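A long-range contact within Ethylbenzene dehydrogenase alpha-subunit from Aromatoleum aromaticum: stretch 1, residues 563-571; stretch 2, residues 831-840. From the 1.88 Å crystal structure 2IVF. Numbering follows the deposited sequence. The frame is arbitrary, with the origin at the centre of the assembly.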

ATOM      1  N   LYS A 563      28.411   0.266 -23.854  1.00 25.56           N
ATOM      2  CA  LYS A 563      29.067   1.482 -23.374  1.00 26.45           C
ATOM      3  C   LYS A 563      28.165   2.709 -23.480  1.00 25.79           C
ATOM      4  O   LYS A 563      28.338   3.662 -22.738  1.00 26.17           O
ATOM      5  CB  LYS A 563      30.364   1.720 -24.142  1.00 27.28           C
ATOM      6  CG  LYS A 563      31.419   0.695 -23.796  1.00 29.53           C
ATOM      7  CD  LYS A 563      32.683   0.838 -24.625  1.00 29.73           C
ATOM      8  CE  LYS A 563      33.444  -0.485 -24.579  1.00 33.25           C
ATOM      9  NZ  LYS A 563      34.880  -0.365 -24.945  1.00 34.88           N
ATOM     10  N   ALA A 564      27.183   2.672 -24.378  1.00 25.71           N
ATOM     11  CA  ALA A 564      26.225   3.777 -24.518  1.00 25.22           C
ATOM     12  C   ALA A 564      25.406   3.958 -23.252  1.00 24.10           C
ATOM     13  O   ALA A 564      24.955   5.086 -22.951  1.00 24.90           O
ATOM     14  CB  ALA A 564      25.293   3.544 -25.747  1.00 25.25           C
ATOM     15  N   TRP A 565      25.236   2.877 -22.492  1.00 22.82           N
ATOM     16  CA  TRP A 565      24.416   2.888 -21.292  1.00 23.35           C
ATOM     17  C   TRP A 565      25.249   2.884 -20.021  1.00 22.41           C
ATOM     18  O   TRP A 565      24.735   2.652 -18.989  1.00 21.28           O
ATOM     19  CB  TRP A 565      23.493   1.665 -21.260  1.00 22.81           C
ATOM     20  CG  TRP A 565      22.597   1.557 -22.453  1.00 22.30           C
ATOM     21  CD1 TRP A 565      22.274   2.558 -23.341  1.00 22.08           C
ATOM     22  CD2 TRP A 565      21.880   0.407 -22.867  1.00 21.25           C
ATOM     23  NE1 TRP A 565      21.399   2.083 -24.285  1.00 22.50           N
ATOM     24  CE2 TRP A 565      21.142   0.761 -24.016  1.00 23.53           C
ATOM     25  CE3 TRP A 565      21.805  -0.915 -22.396  1.00 23.66           C
ATOM     26  CZ2 TRP A 565      20.368  -0.170 -24.713  1.00 21.62           C
ATOM     27  CZ3 TRP A 565      21.024  -1.824 -23.076  1.00 23.34           C
ATOM     28  CH2 TRP A 565      20.296  -1.439 -24.211  1.00 23.21           C
ATOM     29  N   THR A 566      26.548   3.126 -20.150  1.00 23.57           N
ATOM     30  CA  THR A 566      27.506   3.097 -19.052  1.00 23.75           C
ATOM     31  C   THR A 566      27.878   4.532 -18.698  1.00 23.38           C
ATOM     32  O   THR A 566      27.849   5.421 -19.535  1.00 23.77           O
ATOM     33  CB  THR A 566      28.814   2.341 -19.534  1.00 25.42           C
ATOM     34  OG1 THR A 566      28.480   1.001 -19.941  1.00 27.25           O
ATOM     35  CG2 THR A 566      29.878   2.253 -18.440  1.00 23.78           C
ATOM     36  N   ASP A 567      28.244   4.777 -17.453  1.00 23.75           N
ATOM     37  CA  ASP A 567      28.801   6.092 -17.046  1.00 23.89           C
ATOM     38  C   ASP A 567      29.983   6.436 -17.966  1.00 23.42           C
ATOM     39  O   ASP A 567      30.957   5.683 -18.009  1.00 23.47           O
ATOM     40  CB  ASP A 567      29.239   5.968 -15.573  1.00 24.06           C
ATOM     41  CG  ASP A 567      30.063   7.138 -15.065  1.00 25.14           C
ATOM     42  OD1 ASP A 567      29.980   8.232 -15.652  1.00 30.21           O
ATOM     43  OD2 ASP A 567      30.772   6.942 -14.023  1.00 24.95           O
ATOM     44  N   PRO A 568      29.905   7.558 -18.707  1.00 24.60           N
ATOM     45  CA  PRO A 568      30.965   7.929 -19.641  1.00 24.72           C
ATOM     46  C   PRO A 568      32.304   8.295 -19.023  1.00 25.22           C
ATOM     47  O   PRO A 568      33.281   8.417 -19.751  1.00 24.96           O
ATOM     48  CB  PRO A 568      30.412   9.145 -20.386  1.00 24.73           C
ATOM     49  CG  PRO A 568      29.166   9.540 -19.713  1.00 25.37           C
ATOM     50  CD  PRO A 568      28.795   8.536 -18.695  1.00 24.41           C
ATOM     51  N   ALA A 569      32.342   8.485 -17.711  1.00 26.14           N
ATOM     52  CA  ALA A 569      33.579   8.707 -16.981  1.00 27.07           C
ATOM     53  C   ALA A 569      34.346   7.418 -16.778  1.00 28.49           C
ATOM     54  O   ALA A 569      35.497   7.448 -16.316  1.00 28.48           O
ATOM     55  CB  ALA A 569      33.286   9.365 -15.610  1.00 26.67           C
ATOM     56  N   LEU A 570      33.723   6.276 -17.091  1.00 29.04           N
ATOM     57  CA  LEU A 570      34.405   5.007 -16.941  1.00 28.89           C
ATOM     58  C   LEU A 570      35.183   4.710 -18.228  1.00 30.20           C
ATOM     59  O   LEU A 570      34.757   5.074 -19.329  1.00 30.09           O
ATOM     60  CB  LEU A 570      33.411   3.889 -16.568  1.00 28.59           C
ATOM     61  CG  LEU A 570      32.583   4.039 -15.274  1.00 28.70           C
ATOM     62  CD1 LEU A 570      31.671   2.802 -15.042  1.00 24.45           C
ATOM     63  CD2 LEU A 570      33.408   4.297 -13.978  1.00 27.14           C
ATOM     64  N   LYS A 571      36.338   4.063 -18.079  1.00 30.25           N
ATOM     65  CA  LYS A 571      37.240   3.846 -19.192  1.00 30.73           C
ATOM     66  C   LYS A 571      36.911   2.554 -19.928  1.00 30.55           C
ATOM     67  O   LYS A 571      37.442   2.292 -21.016  1.00 30.87           O
ATOM     68  CB  LYS A 571      38.689   3.848 -18.693  1.00 31.78           C
ATOM     69  CG  LYS A 571      39.066   2.707 -17.704  1.00 32.37           C
ATOM     70  CD  LYS A 571      40.444   3.025 -17.073  1.00 32.51           C
ATOM     71  CE  LYS A 571      41.345   1.804 -16.911  1.00 33.82           C
ATOM     72  NZ  LYS A 571      42.757   2.250 -16.744  1.00 33.51           N
ATOM     73  N   HIS A 831      28.946  14.637  -8.027  1.00 22.82           N
ATOM     74  CA  HIS A 831      27.717  14.477  -8.792  1.00 21.98           C
ATOM     75  C   HIS A 831      28.040  13.936 -10.201  1.00 22.77           C
ATOM     76  O   HIS A 831      28.927  14.469 -10.916  1.00 20.16           O
ATOM     77  CB  HIS A 831      26.987  15.802  -8.960  1.00 22.65           C
ATOM     78  CG  HIS A 831      25.857  15.704  -9.931  1.00 23.07           C
ATOM     79  ND1 HIS A 831      24.853  14.772  -9.784  1.00 25.19           N
ATOM     80  CD2 HIS A 831      25.622  16.332 -11.103  1.00 23.27           C
ATOM     81  CE1 HIS A 831      24.026  14.858 -10.813  1.00 26.18           C
ATOM     82  NE2 HIS A 831      24.461  15.803 -11.618  1.00 24.16           N
ATOM     83  N   LYS A 832      27.378  12.839 -10.549  1.00 21.35           N
ATOM     84  CA  LYS A 832      27.354  12.337 -11.921  1.00 22.35           C
ATOM     85  C   LYS A 832      25.928  12.153 -12.303  1.00 22.22           C
ATOM     86  O   LYS A 832      25.173  11.553 -11.551  1.00 21.69           O
ATOM     87  CB  LYS A 832      28.058  10.990 -12.060  1.00 22.46           C
ATOM     88  CG  LYS A 832      29.606  11.076 -11.944  1.00 21.99           C
ATOM     89  CD  LYS A 832      30.260   9.678 -12.136  1.00 23.44           C
ATOM     90  CE  LYS A 832      31.789   9.663 -12.125  1.00 24.94           C
ATOM     91  NZ  LYS A 832      32.247   8.271 -12.405  1.00 23.39           N
ATOM     92  N   ASP A 833      25.556  12.648 -13.474  1.00 23.46           N
ATOM     93  CA  ASP A 833      24.210  12.408 -13.951  1.00 24.55           C
ATOM     94  C   ASP A 833      23.998  10.926 -14.296  1.00 23.28           C
ATOM     95  O   ASP A 833      24.942  10.174 -14.591  1.00 22.87           O
ATOM     96  CB  ASP A 833      23.774  13.400 -15.032  1.00 26.21           C
ATOM     97  CG  ASP A 833      23.327  14.776 -14.414  1.00 30.60           C
ATOM     98  OD1 ASP A 833      23.886  15.801 -14.800  1.00 37.76           O
ATOM     99  OD2 ASP A 833      22.432  14.841 -13.519  1.00 35.94           O
ATOM    100  N   THR A 834      22.766  10.468 -14.114  1.00 21.83           N
ATOM    101  CA  THR A 834      22.429   9.102 -14.487  1.00 22.54           C
ATOM    102  C   THR A 834      22.928   8.799 -15.874  1.00 23.03           C
ATOM    103  O   THR A 834      22.745   9.620 -16.789  1.00 23.78           O
ATOM    104  CB  THR A 834      20.914   8.951 -14.538  1.00 23.22           C
ATOM    105  OG1 THR A 834      20.353   9.628 -13.402  1.00 22.31           O
ATOM    106  CG2 THR A 834      20.523   7.457 -14.562  1.00 20.70           C
ATOM    107  N   PRO A 835      23.578   7.641 -16.068  1.00 23.73           N
ATOM    108  CA  PRO A 835      23.917   7.223 -17.419  1.00 24.06           C
ATOM    109  C   PRO A 835      22.669   7.138 -18.308  1.00 24.13           C
ATOM    110  O   PRO A 835      21.573   6.962 -17.801  1.00 23.64           O
ATOM    111  CB  PRO A 835      24.507   5.853 -17.187  1.00 24.54           C
ATOM    112  CG  PRO A 835      25.151   5.969 -15.882  1.00 24.80           C
ATOM    113  CD  PRO A 835      24.117   6.693 -15.078  1.00 24.12           C
ATOM    114  N   MET A 836      22.840   7.333 -19.602  1.00 23.80           N
ATOM    115  CA  MET A 836      21.729   7.316 -20.557  1.00 25.48           C
ATOM    116  C   MET A 836      21.343   5.876 -20.887  1.00 22.38           C
ATOM    117  O   MET A 836      21.374   5.428 -22.020  1.00 22.34           O
ATOM    118  CB  MET A 836      22.093   8.136 -21.817  1.00 25.70           C
ATOM    119  CG  MET A 836      22.008   9.665 -21.515  1.00 30.84           C
ATOM    120  SD  MET A 836      22.410  10.676 -22.940  1.00 39.57           S
ATOM    121  CE  MET A 836      20.774  10.714 -23.692  1.00 41.91           C
ATOM    122  N   VAL A 837      20.980   5.142 -19.839  1.00 22.28           N
ATOM    123  CA  VAL A 837      20.502   3.776 -19.975  1.00 21.89           C
ATOM    124  C   VAL A 837      19.201   3.786 -20.786  1.00 21.67           C
ATOM    125  O   VAL A 837      18.249   4.476 -20.416  1.00 22.69           O
ATOM    126  CB  VAL A 837      20.199   3.142 -18.612  1.00 22.06           C
ATOM    127  CG1 VAL A 837      19.820   1.656 -18.775  1.00 23.13           C
ATOM    128  CG2 VAL A 837      21.375   3.364 -17.580  1.00 20.71           C
ATOM    129  N   GLY A 838      19.162   2.983 -21.855  1.00 22.04           N
ATOM    130  CA  GLY A 838      18.026   2.922 -22.747  1.00 21.45           C
ATOM    131  C   GLY A 838      18.183   3.767 -23.997  1.00 21.88           C
ATOM    132  O   GLY A 838      17.392   3.641 -24.921  1.00 22.52           O
ATOM    133  N   GLY A 839      19.160   4.656 -24.015  1.00 20.74           N
ATOM    134  CA  GLY A 839      19.425   5.485 -25.210  1.00 21.99           C
ATOM    135  C   GLY A 839      19.003   6.903 -24.917  1.00 22.07           C
ATOM    136  O   GLY A 839      18.658   7.245 -23.793  1.00 23.62           O
ATOM    137  N   ASP A 840      19.033   7.736 -25.936  1.00 23.86           N
ATOM    138  CA  ASP A 840      18.773   9.127 -25.769  1.00 23.96           C
ATOM    139  C   ASP A 840      17.289   9.379 -25.942  1.00 23.92           C
ATOM    140  O   ASP A 840      16.804   9.661 -27.051  1.00 24.25           O
ATOM    141  CB  ASP A 840      19.569   9.924 -26.800  1.00 25.39           C
ATOM    142  CG  ASP A 840      19.434  11.416 -26.575  1.00 28.46           C
ATOM    143  OD1 ASP A 840      18.837  11.795 -25.546  1.00 33.04           O
ATOM    144  OD2 ASP A 840      19.879  12.182 -27.425  1.00 33.20           O
TER
HETATM  145  O   HOH W   1      25.767   6.968 -20.755  1.00 28.44           O
HETATM  146  O   HOH W   2      27.137   8.751 -15.391  1.00 20.76           O

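The strongest interaction between the two stretches is a salt bridge. Lys 832 extends its side chain with chi2, chi3 and chi4 all near t, and its NZ donates a hydrogen bond to OD2 of Asp 567 at 2.6 Å. This is the one direct hydrogen bond across the contact. Lys 832 NZ also lies 3.5 Å from Ala 569 CB, so the charged end of the lysine also packs against the turn that carries its partner; NZ is further hydrogen-bonded elsewhere in the structure.

The carboxylate of Asp 567 has further partners. Asp 567 opens a type I beta turn that ends at Leu 570, closed by the backbone hydrogen bond from Leu 570 N to Asp 567 O (3.0 Å). Within this turn Ala 569 N donates to Asp 567 OD1 at 3.1 Å, and the nearly straight N-H...O angle of 164° indicates a well-directed bond. Asp 567 OD1 also accepts from water 2 at 2.9 Å, and that water donates in turn to Asp 833 O at 2.7 Å. One oxygen of the aspartate thus meets the lysine directly, while the other reaches the same stretch through one water, at the backbone oxygen of Asp 833.

A second water ties the backbones together where no direct hydrogen bond forms. Water 1 donates to Ala 564 O (3.0 Å) and Thr 566 O (2.9 Å) and accepts from Met 836 N (3.2 Å).

Around these polar links the packing centres on Trp 565, which loses more surface to the other stretch than any other residue. Its indole lies against the type II beta turn from Met 836 to Gly 839, in which Gly 839 N donates to Met 836 O at 3.1 Å. Gly 838 CA sits 4.2 Å from the centroid of the Trp 565 five-membered ring and 26° off its normal, a CH-pi contact over the face. Trp 565 NE1 is 3.4 Å from both Gly 838 N and Gly 839 N, but all three are donors, and these approaches are packing contacts. Both glycines have positive phi, and a CB on either would be jammed against the preceding carbonyl oxygen, so the backbone conformation itself calls for glycine.

The CA-to-CB bond of Pro 835 points toward stretch 1, and its ring packs on the backbone from Trp 565 to Asp 567, with Pro 835 CB 3.7 Å from Trp 565 O and Pro 835 CG 3.7 Å from Asp 567 N. Val 837 CG2 also lies 3.7 Å from Trp 565 O. That carbonyl oxygen is buried among these apolar groups and has no hydrogen-bonding partner in the model.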